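Local coordinates for protein galactitol 1-phosphate 5-dehydrogenase (Escherichia coli, PDB 4UEJ) that oxidises galactitol 1-phosphate to D-tagatose 6-phosphate with NAD(+), as a zinc-containing dehydrogenase that forms homodimers, at residues V30-S35 with E119-K124; L86-T91 with G98-C103; A176-V181 with R309-E314; P218-V223 with V247-P252. All blocks are in the same frame, centred on the assembly; numbering follows the deposited sequence.

Interaction 1: residues V30-S35 with E119-K124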
loop_
_atom_site.group_PDB
_atom_site.type_symbol
_atom_site.label_atom_id
_atom_site.label_comp_id
_atom_site.label_asym_id
_atom_site.label_seq_id
_atom_site.Cartn_x
_atom_site.Cartn_y
_atom_site.Cartn_z
ATOM N N VAL A 30 1.117 -34.347 -19.773
ATOM C CA VAL A 30 0.291 -33.538 -20.654
ATOM C C VAL A 30 0.910 -33.407 -22.039
ATOM O O VAL A 30 2.071 -33.048 -22.180
ATOM C CB VAL A 30 0.075 -32.127 -20.074
ATOM C CG1 VAL A 30 -0.835 -31.322 -20.980
ATOM C CG2 VAL A 30 -0.503 -32.215 -18.666
ATOM N N LYS A 31 0.122 -33.688 -23.069
ATOM C CA LYS A 31 0.534 -33.370 -24.420
ATOM C C LYS A 31 0.111 -31.935 -24.692
ATOM O O LYS A 31 -1.081 -31.624 -24.710
ATOM C CB LYS A 31 -0.088 -34.335 -25.424
ATOM C CG LYS A 31 0.329 -34.078 -26.848
ATOM C CD LYS A 31 -0.298 -35.112 -27.784
ATOM C CE LYS A 31 -0.270 -34.646 -29.229
ATOM N NZ LYS A 31 -0.888 -35.654 -30.144
ATOM N N ILE A 32 1.089 -31.055 -24.867
ATOM C CA ILE A 32 0.828 -29.622 -24.900
ATOM C C ILE A 32 0.268 -29.160 -26.248
ATOM O O ILE A 32 0.816 -29.475 -27.311
ATOM C CB ILE A 32 2.108 -28.845 -24.543
ATOM C CG1 ILE A 32 2.500 -29.173 -23.101
ATOM C CG2 ILE A 32 1.905 -27.353 -24.702
ATOM C CD1 ILE A 32 3.805 -28.579 -22.656
ATOM N N ALA A 33 -0.841 -28.421 -26.190
ATOM C CA ALA A 33 -1.558 -27.984 -27.391
ATOM C C ALA A 33 -1.316 -26.517 -27.714
ATOM O O ALA A 33 -1.282 -26.123 -28.879
ATOM C CB ALA A 33 -3.052 -28.234 -27.233
ATOM N N SER A 34 -1.153 -25.710 -26.671
ATOM C CA SER A 34 -1.038 -24.265 -26.822
ATOM C C SER A 34 -0.298 -23.712 -25.619
ATOM O O SER A 34 -0.652 -24.015 -24.483
ATOM C CB SER A 34 -2.414 -23.623 -26.940
ATOM O OG SER A 34 -2.321 -22.211 -27.067
ATOM N N SER A 35 0.728 -22.909 -25.865
ATOM C CA SER A 35 1.627 -22.487 -24.798
ATOM C C SER A 35 2.118 -21.063 -25.049
ATOM O O SER A 35 2.786 -20.798 -26.050
ATOM C CB SER A 35 2.805 -23.470 -24.689
ATOM O OG SER A 35 3.622 -23.195 -23.559
ATOM N N GLU A 119 6.669 -30.465 -26.249
ATOM C CA GLU A 119 5.566 -31.283 -26.744
ATOM C C GLU A 119 4.841 -32.008 -25.622
ATOM O O GLU A 119 3.622 -32.179 -25.667
ATOM C CB GLU A 119 6.060 -32.303 -27.763
ATOM C CG GLU A 119 6.492 -31.712 -29.067
ATOM C CD GLU A 119 6.896 -32.786 -30.049
ATOM O OE1 GLU A 119 5.997 -33.494 -30.555
ATOM O OE2 GLU A 119 8.110 -32.938 -30.293
ATOM N N TYR A 120 5.602 -32.445 -24.625
ATOM C CA TYR A 120 5.041 -33.121 -23.465
ATOM C C TYR A 120 5.670 -32.614 -22.183
ATOM O O TYR A 120 6.818 -32.172 -22.172
ATOM C CB TYR A 120 5.252 -34.635 -23.542
ATOM C CG TYR A 120 4.597 -35.311 -24.719
ATOM C CD1 TYR A 120 5.234 -35.364 -25.950
ATOM C CD2 TYR A 120 3.357 -35.930 -24.594
ATOM C CE1 TYR A 120 4.650 -35.997 -27.033
ATOM C CE2 TYR A 120 2.764 -36.573 -25.684
ATOM C CZ TYR A 120 3.419 -36.600 -26.897
ATOM O OH TYR A 120 2.847 -37.230 -27.987
ATOM N N ILE A 121 4.913 -32.688 -21.099
ATOM C CA ILE A 121 5.472 -32.381 -19.794
ATOM C C ILE A 121 4.853 -33.286 -18.728
ATOM O O ILE A 121 3.698 -33.688 -18.842
ATOM C CB ILE A 121 5.261 -30.889 -19.444
ATOM C CG1 ILE A 121 6.077 -30.504 -18.205
ATOM C CG2 ILE A 121 3.759 -30.566 -19.294
ATOM C CD1 ILE A 121 6.011 -29.017 -17.855
ATOM N N VAL A 122 5.635 -33.642 -17.715
ATOM C CA VAL A 122 5.098 -34.361 -16.576
ATOM C C VAL A 122 5.000 -33.402 -15.388
ATOM O O VAL A 122 5.951 -32.693 -15.085
ATOM C CB VAL A 122 5.969 -35.579 -16.217
ATOM C CG1 VAL A 122 5.562 -36.151 -14.873
ATOM C CG2 VAL A 122 5.858 -36.639 -17.312
ATOM N N VAL A 123 3.833 -33.358 -14.754
ATOM C CA VAL A 123 3.588 -32.474 -13.610
ATOM C C VAL A 123 2.723 -33.180 -12.569
ATOM O O VAL A 123 2.184 -34.253 -12.833
ATOM C CB VAL A 123 2.880 -31.156 -14.024
ATOM C CG1 VAL A 123 3.682 -30.407 -15.084
ATOM C CG2 VAL A 123 1.472 -31.436 -14.525
ATOM N N LYS A 124 2.575 -32.575 -11.391
ATOM C CA LYS A 124 1.675 -33.123 -10.382
ATOM C C LYS A 124 0.221 -32.927 -10.793
ATOM O O LYS A 124 -0.106 -31.981 -11.506
ATOM C CB LYS A 124 1.908 -32.470 -9.016
ATOM C CG LYS A 124 3.345 -32.494 -8.548
ATOM C CD LYS A 124 3.930 -33.884 -8.566
ATOM C CE LYS A 124 5.374 -33.830 -8.090
ATOM N NZ LYS A 124 6.059 -35.147 -8.147
HETATM O O HOH W 1 2.482 -31.645 -28.142
#
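Lys31 and Tyr120 sit opposite each other as a non-hydrogen-bonded antiparallel pair and send their side chains out side by side on the same face of the sheet. The lysine leaves with CG anti to the backbone N (chi1 -179°) and stays extended, so its methylenes run along the tyrosine: Lys31 CB is 3.6 Å from Tyr120 CE2, and Lys31 CD reaches 3.8 Å from Tyr120 OH. The aliphatic part of the lysine thus lies against the ring. On the other face, Ile121 uses its CG2 branch, which sits in the crowded position between backbone N and carbonyl carbon, to meet Val30 CB. Ile121 CG2 also lies 3.9 Å from Ile32 CD1, the two isoleucines crossing obliquely.

Val30 and Ile121 form the hydrogen-bonded pair: Val30 N gives a nearly straight bond of 2.8 Å to Ile121 O, and Ile121 N returns one of 3.1 Å to Val30 O. Farther along, Ile32 N binds Glu119 O at 2.9 Å from above the carbonyl plane, and a water donates to both Glu119 O and Ile32 O.

The contact belongs to the GroES-like domain. Strand 27-36 lies between strands 120-124 and 60-68, bonded to the latter through Lys31 and Tyr64; a classic beta bulge at Ala33 and Ser34, both facing Ser62, follows, and Phe61 of strand 60-68 packs on Ile121.

Interaction 2: residues L86-T91 with G98-C103. With ZN (zinc ion), chain C.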
loop_
_atom_site.group_PDB
_atom_site.type_symbol
_atom_site.label_atom_id
_atom_site.label_comp_id
_atom_site.label_asym_id
_atom_site.label_seq_id
_atom_site.Cartn_x
_atom_site.Cartn_y
_atom_site.Cartn_z
ATOM N N LEU A 86 2.292 -23.095 -10.279
ATOM C CA LEU A 86 2.848 -23.047 -8.917
ATOM C C LEU A 86 2.612 -24.355 -8.203
ATOM O O LEU A 86 1.506 -24.886 -8.245
ATOM C CB LEU A 86 2.215 -21.908 -8.109
ATOM C CG LEU A 86 2.594 -21.940 -6.614
ATOM C CD1 LEU A 86 3.973 -21.471 -6.533
ATOM C CD2 LEU A 86 1.702 -21.102 -5.751
ATOM N N LEU A 87 3.636 -24.873 -7.533
ATOM C CA LEU A 87 3.433 -26.011 -6.651
ATOM C C LEU A 87 3.862 -25.637 -5.243
ATOM O O LEU A 87 5.045 -25.698 -4.913
ATOM C CB LEU A 87 4.201 -27.244 -7.135
ATOM C CG LEU A 87 3.911 -28.538 -6.362
ATOM C CD1 LEU A 87 2.479 -29.014 -6.594
ATOM C CD2 LEU A 87 4.917 -29.641 -6.697
ATOM N N PRO A 88 2.897 -25.234 -4.406
ATOM C CA PRO A 88 3.216 -24.991 -2.998
ATOM C C PRO A 88 3.491 -26.305 -2.271
ATOM O O PRO A 88 3.169 -27.389 -2.790
ATOM C CB PRO A 88 1.959 -24.304 -2.454
ATOM C CG PRO A 88 0.880 -24.633 -3.390
ATOM C CD PRO A 88 1.477 -25.009 -4.717
ATOM N N CYS A 89 4.069 -26.214 -1.078
ATOM C CA CYS A 89 4.402 -27.407 -0.296
ATOM C C CYS A 89 3.173 -27.948 0.438
ATOM O O CYS A 89 3.115 -29.144 0.769
ATOM C CB CYS A 89 5.535 -27.107 0.698
ATOM S SG CYS A 89 5.034 -26.288 2.248
ATOM N N PHE A 90 2.213 -27.053 0.688
ATOM C CA PHE A 90 0.930 -27.348 1.335
ATOM C C PHE A 90 1.023 -27.737 2.804
ATOM O O PHE A 90 0.024 -28.169 3.394
ATOM C CB PHE A 90 0.179 -28.454 0.584
ATOM C CG PHE A 90 -0.317 -28.036 -0.756
ATOM C CD1 PHE A 90 -1.286 -27.058 -0.873
ATOM C CD2 PHE A 90 0.172 -28.637 -1.905
ATOM C CE1 PHE A 90 -1.746 -26.674 -2.117
ATOM C CE2 PHE A 90 -0.282 -28.258 -3.149
ATOM C CZ PHE A 90 -1.248 -27.282 -3.254
ATOM N N THR A 91 2.198 -27.589 3.406
ATOM C CA THR A 91 2.363 -28.027 4.793
ATOM C C THR A 91 3.060 -27.014 5.703
ATOM O O THR A 91 3.211 -27.270 6.892
ATOM C CB THR A 91 3.157 -29.348 4.869
ATOM O OG1 THR A 91 4.487 -29.138 4.384
ATOM C CG2 THR A 91 2.470 -30.434 4.041
ATOM N N GLY A 98 -3.513 -20.541 3.477
ATOM C CA GLY A 98 -3.956 -20.231 2.130
ATOM C C GLY A 98 -3.072 -19.198 1.458
ATOM O O GLY A 98 -3.408 -18.680 0.393
ATOM N N PHE A 99 -1.934 -18.904 2.080
ATOM C CA PHE A 99 -0.966 -17.976 1.521
ATOM C C PHE A 99 0.040 -18.711 0.636
ATOM O O PHE A 99 1.226 -18.762 0.952
ATOM C CB PHE A 99 -0.232 -17.240 2.641
ATOM C CG PHE A 99 -1.135 -16.439 3.542
ATOM C CD1 PHE A 99 -2.398 -16.047 3.120
ATOM C CD2 PHE A 99 -0.712 -16.067 4.800
ATOM C CE1 PHE A 99 -3.222 -15.305 3.938
ATOM C CE2 PHE A 99 -1.527 -15.317 5.626
ATOM C CZ PHE A 99 -2.786 -14.941 5.200
ATOM N N TYR A 100 -0.432 -19.265 -0.476
ATOM C CA TYR A 100 0.380 -20.207 -1.252
ATOM C C TYR A 100 1.540 -19.523 -1.928
ATOM O O TYR A 100 2.621 -20.099 -2.084
ATOM C CB TYR A 100 -0.472 -20.905 -2.299
ATOM C CG TYR A 100 -1.638 -21.647 -1.703
ATOM C CD1 TYR A 100 -1.437 -22.767 -0.910
ATOM C CD2 TYR A 100 -2.948 -21.241 -1.951
ATOM C CE1 TYR A 100 -2.503 -23.451 -0.361
ATOM C CE2 TYR A 100 -4.019 -21.919 -1.409
ATOM C CZ TYR A 100 -3.792 -23.024 -0.614
ATOM O OH TYR A 100 -4.856 -23.706 -0.070
ATOM N N SER A 101 1.312 -18.281 -2.326
ATOM C CA SER A 101 2.331 -17.528 -3.022
ATOM C C SER A 101 3.412 -17.017 -2.073
ATOM O O SER A 101 4.418 -16.461 -2.517
ATOM C CB SER A 101 1.678 -16.378 -3.791
ATOM O OG SER A 101 0.728 -16.926 -4.692
ATOM N N GLN A 102 3.215 -17.234 -0.773
ATOM C CA GLN A 102 4.253 -16.947 0.207
ATOM C C GLN A 102 4.902 -18.220 0.738
ATOM O O GLN A 102 5.664 -18.181 1.710
ATOM C CB GLN A 102 3.694 -16.122 1.377
ATOM C CG GLN A 102 3.399 -14.660 1.013
ATOM C CD GLN A 102 2.108 -14.503 0.237
ATOM O OE1 GLN A 102 1.082 -15.065 0.608
ATOM N NE2 GLN A 102 2.155 -13.741 -0.855
ATOM N N CYS A 103 4.603 -19.349 0.109
ATOM C CA CYS A 103 5.291 -20.587 0.471
ATOM C C CYS A 103 6.796 -20.393 0.254
ATOM O O CYS A 103 7.212 -19.870 -0.776
ATOM C CB CYS A 103 4.769 -21.762 -0.361
ATOM S SG CYS A 103 5.607 -23.291 0.002
HETATM ZN ZN ZN C . 4.209 -24.127 1.846
#
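The rings of Phe90 and Tyr100 meet obliquely, their planes at 67° and their centroids 5.7 Å apart, with Phe90 CE1 3.7 Å from Tyr100 CE1. One face of the Phe90 ring carries Pro88 CG, offset toward the rim; one face of the Tyr100 ring carries Gly98 CA, also toward the rim. Trp294 adds an edge-to-face contact to each of the two rings. Pro88 CG is also 3.9 Å from Tyr100 CD1, so the proline ring touches both aromatics. Leu86, crossing Tyr100 at about a right angle, brings CD2 to 4.1 Å from Tyr100 CB.

Next to this apolar cluster is the zinc. Cys89 SG binds ZN at 2.4 Å and Cys103 SG binds it at 2.5 Å; Cys92 and Cys95 complete the four-cysteine site of the zinc-containing alcohol dehydrogenase family. Cys103 SG, anti to its backbone N (chi1 178°), also accepts a hydrogen bond of 3.5 Å from Cys89 N, while Cys89 SG accepts one from Thr91 N. Such N-H donors probably temper the negative charge gathered on the thiolates.

Helix 93-96 spans the short link between the segments and ends in a Schellman motif at Gly98. Strand 86-87 pairs antiparallel with strand 107-108, where Phe108 packs on Leu86, and beside the 3-10 turn 100-102 the second subunit approaches: its His253 stacks on Phe99 and its Arg278 O accepts a hydrogen bond from Gln102 NE2.

Interaction 3: residues A176-V181 with R309-E314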
loop_
_atom_site.group_PDB
_atom_site.type_symbol
_atom_site.label_atom_id
_atom_site.label_comp_id
_atom_site.label_asym_id
_atom_site.label_seq_id
_atom_site.Cartn_x
_atom_site.Cartn_y
_atom_site.Cartn_z
ATOM N N ALA A 176 -7.324 -7.940 -17.937
ATOM C CA ALA A 176 -7.881 -7.282 -16.764
ATOM C C ALA A 176 -8.999 -6.303 -17.130
ATOM O O ALA A 176 -9.995 -6.191 -16.418
ATOM C CB ALA A 176 -6.780 -6.567 -15.988
ATOM N N ILE A 177 -8.843 -5.592 -18.237
ATOM C CA ILE A 177 -9.916 -4.727 -18.715
ATOM C C ILE A 177 -11.182 -5.514 -18.965
ATOM O O ILE A 177 -12.259 -5.135 -18.494
ATOM C CB ILE A 177 -9.514 -4.003 -19.998
ATOM C CG1 ILE A 177 -8.383 -3.018 -19.693
ATOM C CG2 ILE A 177 -10.727 -3.312 -20.619
ATOM C CD1 ILE A 177 -7.740 -2.432 -20.930
ATOM N N GLN A 178 -11.046 -6.615 -19.703
ATOM C CA GLN A 178 -12.179 -7.465 -20.025
ATOM C C GLN A 178 -12.840 -8.028 -18.774
ATOM O O GLN A 178 -14.072 -8.069 -18.682
ATOM C CB GLN A 178 -11.743 -8.603 -20.951
ATOM C CG GLN A 178 -11.157 -8.138 -22.259
ATOM C CD GLN A 178 -10.805 -9.302 -23.158
ATOM O OE1 GLN A 178 -11.407 -10.363 -23.058
ATOM N NE2 GLN A 178 -9.825 -9.114 -24.032
ATOM N N CYS A 179 -12.025 -8.448 -17.803
ATOM C CA CYS A 179 -12.576 -9.005 -16.572
ATOM C C CYS A 179 -13.298 -7.931 -15.751
ATOM O O CYS A 179 -14.390 -8.176 -15.251
ATOM C CB CYS A 179 -11.488 -9.665 -15.736
ATOM S SG CYS A 179 -10.904 -11.214 -16.481
ATOM N N ALA A 180 -12.706 -6.745 -15.661
ATOM C CA ALA A 180 -13.342 -5.639 -14.939
ATOM C C ALA A 180 -14.724 -5.328 -15.494
ATOM O O ALA A 180 -15.667 -5.099 -14.744
ATOM C CB ALA A 180 -12.459 -4.391 -14.982
ATOM N N VAL A 181 -14.848 -5.306 -16.815
ATOM C CA VAL A 181 -16.138 -5.053 -17.435
ATOM C C VAL A 181 -17.129 -6.158 -17.081
ATOM O O VAL A 181 -18.272 -5.891 -16.719
ATOM C CB VAL A 181 -16.000 -4.928 -18.964
ATOM C CG1 VAL A 181 -17.360 -4.818 -19.608
ATOM C CG2 VAL A 181 -15.146 -3.709 -19.285
ATOM N N ARG A 309 -18.424 -16.334 -22.796
ATOM C CA ARG A 309 -18.120 -15.428 -23.901
ATOM C C ARG A 309 -17.937 -13.994 -23.438
ATOM O O ARG A 309 -18.200 -13.062 -24.188
ATOM C CB ARG A 309 -19.236 -15.471 -24.959
ATOM C CG ARG A 309 -19.551 -16.829 -25.508
ATOM C CD ARG A 309 -18.308 -17.605 -25.827
ATOM N NE ARG A 309 -18.601 -18.725 -26.721
ATOM C CZ ARG A 309 -17.934 -19.875 -26.713
ATOM N NH1 ARG A 309 -16.942 -20.063 -25.849
ATOM N NH2 ARG A 309 -18.261 -20.838 -27.565
ATOM N N LYS A 310 -17.496 -13.809 -22.201
ATOM C CA LYS A 310 -17.300 -12.466 -21.673
ATOM C C LYS A 310 -15.884 -11.980 -21.945
ATOM O O LYS A 310 -15.569 -10.807 -21.757
ATOM C CB LYS A 310 -17.578 -12.425 -20.169
ATOM C CG LYS A 310 -18.843 -13.126 -19.733
ATOM C CD LYS A 310 -20.069 -12.280 -19.959
ATOM C CE LYS A 310 -20.705 -11.878 -18.623
ATOM N NZ LYS A 310 -21.245 -13.030 -17.836
ATOM N N LEU A 311 -15.017 -12.896 -22.363
ATOM C CA LEU A 311 -13.639 -12.552 -22.655
ATOM C C LEU A 311 -13.353 -12.778 -24.130
ATOM O O LEU A 311 -13.953 -13.643 -24.762
ATOM C CB LEU A 311 -12.678 -13.371 -21.785
ATOM C CG LEU A 311 -12.864 -13.291 -20.267
ATOM C CD1 LEU A 311 -11.702 -13.941 -19.537
ATOM C CD2 LEU A 311 -13.025 -11.849 -19.793
ATOM N N SER A 312 -12.455 -11.981 -24.690
ATOM C CA SER A 312 -12.104 -12.130 -26.090
ATOM C C SER A 312 -10.602 -12.331 -26.231
ATOM O O SER A 312 -9.824 -11.440 -25.910
ATOM C CB SER A 312 -12.579 -10.899 -26.867
ATOM O OG SER A 312 -12.219 -10.970 -28.228
ATOM N N LEU A 313 -10.186 -13.497 -26.715
ATOM C CA LEU A 313 -8.759 -13.818 -26.752
ATOM C C LEU A 313 -8.116 -13.607 -28.120
ATOM O O LEU A 313 -6.951 -13.211 -28.209
ATOM C CB LEU A 313 -8.529 -15.270 -26.319
ATOM C CG LEU A 313 -9.204 -15.708 -25.027
ATOM C CD1 LEU A 313 -8.939 -17.198 -24.791
ATOM C CD2 LEU A 313 -8.697 -14.850 -23.861
ATOM N N GLU A 314 -8.855 -13.880 -29.189
ATOM C CA GLU A 314 -8.268 -13.794 -30.523
ATOM C C GLU A 314 -7.507 -12.476 -30.797
ATOM O O GLU A 314 -6.403 -12.516 -31.342
ATOM C CB GLU A 314 -9.348 -14.007 -31.594
ATOM C CG GLU A 314 -8.781 -14.235 -32.985
ATOM C CD GLU A 314 -7.821 -15.413 -33.032
ATOM O OE1 GLU A 314 -8.078 -16.420 -32.337
ATOM O OE2 GLU A 314 -6.803 -15.319 -33.748
HETATM O O HOH W 2 -15.899 -8.343 -20.660
#
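Helix 171-182, which follows strand 163-167 and the Rossmann-type glycine pattern, probably the coenzyme-binding turn, is tied here to the irregular chain that follows helix 297-307 and leads toward strand 317-321. That chain starts with a Schellman motif at Arg309, and its backbone is gripped by one glutamine side chain. Gln178 leaves the helix with CG anti to the carbonyl carbon (chi1 -60°) and runs out extended (chi2 -177°), which carries its amide to the backbone of Ser312. Both ends of the amide are used: Ser312 N donates to Gln178 OE1 over a short 2.5 Å, nearly straight although the donor stands above the carbonyl plane, and Gln178 NE2 donates to Ser312 O at 3.0 Å, in the amide plane and on a lone pair of the acceptor. This two-point grip fixes the rotation of the amide and satisfies both polar backbone atoms of Ser312. An alanine in place of Gln178 would probably lose both bonds, leaving this part of the chain less firmly held against the helix.

Apolar contacts flank the amide. Leu311 CD2 packs 3.7 Å from Gln178 CB and 4.0 Å from Cys179 SG, whose sulfur is directed beside its own backbone N (chi1 -71°). Ile146 of helix 143-155 and Leu305 of helix 297-307 touch both Cys179 and Leu311, so the leucine belongs to a wider apolar cluster between helices. At the Lys310 end the connection is made by a water that donates 2.7 Å bonds to Gln178 O and Lys310 O.

Interaction 4: residues P218-V223 with V247-P252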
loop_
_atom_site.group_PDB
_atom_site.type_symbol
_atom_site.label_atom_id
_atom_site.label_comp_id
_atom_site.label_asym_id
_atom_site.label_seq_id
_atom_site.Cartn_x
_atom_site.Cartn_y
_atom_site.Cartn_z
ATOM N N PRO A 218 -1.107 15.274 -14.245
ATOM C CA PRO A 218 -2.178 16.225 -13.918
ATOM C C PRO A 218 -3.256 16.290 -14.993
ATOM O O PRO A 218 -4.432 16.487 -14.679
ATOM C CB PRO A 218 -1.443 17.563 -13.816
ATOM C CG PRO A 218 -0.046 17.199 -13.483
ATOM C CD PRO A 218 0.218 15.919 -14.203
ATOM N N GLN A 219 -2.861 16.114 -16.248
ATOM C CA GLN A 219 -3.833 16.109 -17.327
ATOM C C GLN A 219 -4.776 14.932 -17.188
ATOM O O GLN A 219 -5.977 15.064 -17.408
ATOM C CB GLN A 219 -3.133 16.086 -18.679
ATOM C CG GLN A 219 -2.454 17.411 -18.988
ATOM C CD GLN A 219 -1.680 17.387 -20.282
ATOM O OE1 GLN A 219 -1.064 16.382 -20.631
ATOM N NE2 GLN A 219 -1.706 18.503 -21.006
ATOM N N MET A 220 -4.230 13.785 -16.811
ATOM C CA MET A 220 -5.059 12.608 -16.583
ATOM C C MET A 220 -5.960 12.810 -15.367
ATOM O O MET A 220 -7.128 12.427 -15.383
ATOM C CB MET A 220 -4.200 11.365 -16.393
ATOM C CG MET A 220 -3.339 11.017 -17.584
ATOM S SD MET A 220 -2.410 9.526 -17.212
ATOM C CE MET A 220 -1.142 9.583 -18.467
ATOM N N GLN A 221 -5.421 13.413 -14.312
ATOM C CA GLN A 221 -6.213 13.615 -13.109
ATOM C C GLN A 221 -7.383 14.532 -13.393
ATOM O O GLN A 221 -8.464 14.367 -12.831
ATOM C CB GLN A 221 -5.360 14.200 -11.974
ATOM C CG GLN A 221 -5.434 13.375 -10.719
ATOM C CD GLN A 221 -4.782 14.035 -9.519
ATOM O OE1 GLN A 221 -3.787 14.745 -9.644
ATOM N NE2 GLN A 221 -5.349 13.803 -8.345
ATOM N N SER A 222 -7.152 15.510 -14.259
ATOM C CA SER A 222 -8.191 16.441 -14.649
ATOM C C SER A 222 -9.323 15.741 -15.390
ATOM O O SER A 222 -10.491 15.999 -15.118
ATOM C CB SER A 222 -7.606 17.559 -15.510
ATOM O OG SER A 222 -8.625 18.439 -15.939
ATOM N N VAL A 223 -8.988 14.849 -16.318
ATOM C CA VAL A 223 -10.022 14.090 -17.006
ATOM C C VAL A 223 -10.739 13.152 -16.033
ATOM O O VAL A 223 -11.948 12.935 -16.140
ATOM C CB VAL A 223 -9.451 13.278 -18.185
ATOM C CG1 VAL A 223 -10.525 12.388 -18.769
ATOM C CG2 VAL A 223 -8.910 14.215 -19.267
ATOM N N VAL A 247 0.281 6.653 -8.410
ATOM C CA VAL A 247 0.145 7.450 -7.202
ATOM C C VAL A 247 -0.255 8.875 -7.548
ATOM O O VAL A 247 -1.115 9.466 -6.894
ATOM C CB VAL A 247 1.451 7.458 -6.388
ATOM C CG1 VAL A 247 1.355 8.462 -5.226
ATOM C CG2 VAL A 247 1.729 6.054 -5.868
ATOM N N GLU A 248 0.354 9.425 -8.595
ATOM C CA GLU A 248 0.066 10.803 -8.980
ATOM C C GLU A 248 -1.366 11.012 -9.484
ATOM O O GLU A 248 -1.958 12.068 -9.244
ATOM C CB GLU A 248 1.067 11.282 -10.040
ATOM C CG GLU A 248 2.466 11.504 -9.462
ATOM C CD GLU A 248 2.518 12.677 -8.489
ATOM O OE1 GLU A 248 1.683 13.598 -8.615
ATOM O OE2 GLU A 248 3.392 12.688 -7.601
ATOM N N ILE A 249 -1.938 10.028 -10.166
ATOM C CA ILE A 249 -3.269 10.237 -10.713
ATOM C C ILE A 249 -4.364 9.797 -9.776
ATOM O O ILE A 249 -5.524 10.164 -9.969
ATOM C CB ILE A 249 -3.465 9.514 -12.067
ATOM C CG1 ILE A 249 -3.488 7.996 -11.881
ATOM C CG2 ILE A 249 -2.396 9.964 -13.048
ATOM C CD1 ILE A 249 -3.783 7.243 -13.160
ATOM N N ALA A 250 -4.004 9.030 -8.746
ATOM C CA ALA A 250 -5.016 8.387 -7.913
ATOM C C ALA A 250 -5.972 9.389 -7.270
ATOM O O ALA A 250 -5.577 10.488 -6.883
ATOM C CB ALA A 250 -4.351 7.545 -6.833
ATOM N N GLY A 251 -7.230 8.992 -7.150
ATOM C CA GLY A 251 -8.216 9.811 -6.478
ATOM C C GLY A 251 -8.230 9.485 -4.997
ATOM O O GLY A 251 -7.436 8.668 -4.515
ATOM N N PRO A 252 -9.129 10.128 -4.256
ATOM C CA PRO A 252 -9.156 9.946 -2.799
ATOM C C PRO A 252 -9.482 8.498 -2.411
ATOM O O PRO A 252 -10.408 7.891 -2.957
ATOM C CB PRO A 252 -10.252 10.914 -2.334
ATOM C CG PRO A 252 -11.002 11.293 -3.564
ATOM C CD PRO A 252 -10.067 11.160 -4.716
#
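The apolar part of this contact is small: Ile249 turns its CG2 branch, anti to its carbonyl carbon, to within 4.1 Å of Met220 CB, the two side chains crossing obliquely. Met220 then runs on extended and away from the other segment, and Ile191, on strand 187-192 of the Rossmann-type parallel sheet, touches both residues, so helices 217-223 and 240-249 rest on that sheet here.

The polar part is a matter of packing rather than bonding. Gln221 reaches across over the carbonyls at and just beyond the end of helix 240-249, its chi1 of -126° away from a staggered position. Gln221 CG comes to 3.3 Å from Ile249 O, and Gln221 OE1 lies 3.3 Å from Glu248 O, two acceptors that cannot bond to each other. Gln221 NE2 is nearest Ala250 O, at 3.6 Å, also without a hydrogen bond. An alanine in place of Gln221 would probably lose most of the contact with these carbonyls.

Instead, Lys279 NZ donates hydrogen bonds to Val247 O and Ala250 O and a weak one to Glu248 O. So three carbonyls at this helix end are bonded by the lysine, and the glutamine probably acts as a cover.

How the interactions relate
Interactions 1 and 2 both lie in the GroES-like domain and touch, through Lys124 CG and Leu87 CD2 at 3.7 Å, with centres about 22 Å apart; interaction 2 is nested inside the loop that interaction 1 closes. Both close before interaction 3 opens. Interaction 4 is in turn nested inside the loop of interaction 3, their centres about 25 Å apart, and both involve helices that belong to the Rossmann-type coenzyme domain with its six-stranded parallel sheet. Interactions 1 and 4, with centres about 45 Å apart, fall on opposite sides of the chain's centre. The set thus samples both domains of the dehydrogenase, with interaction 3 fastening the chain that leads back from the coenzyme domain toward strand 317-321.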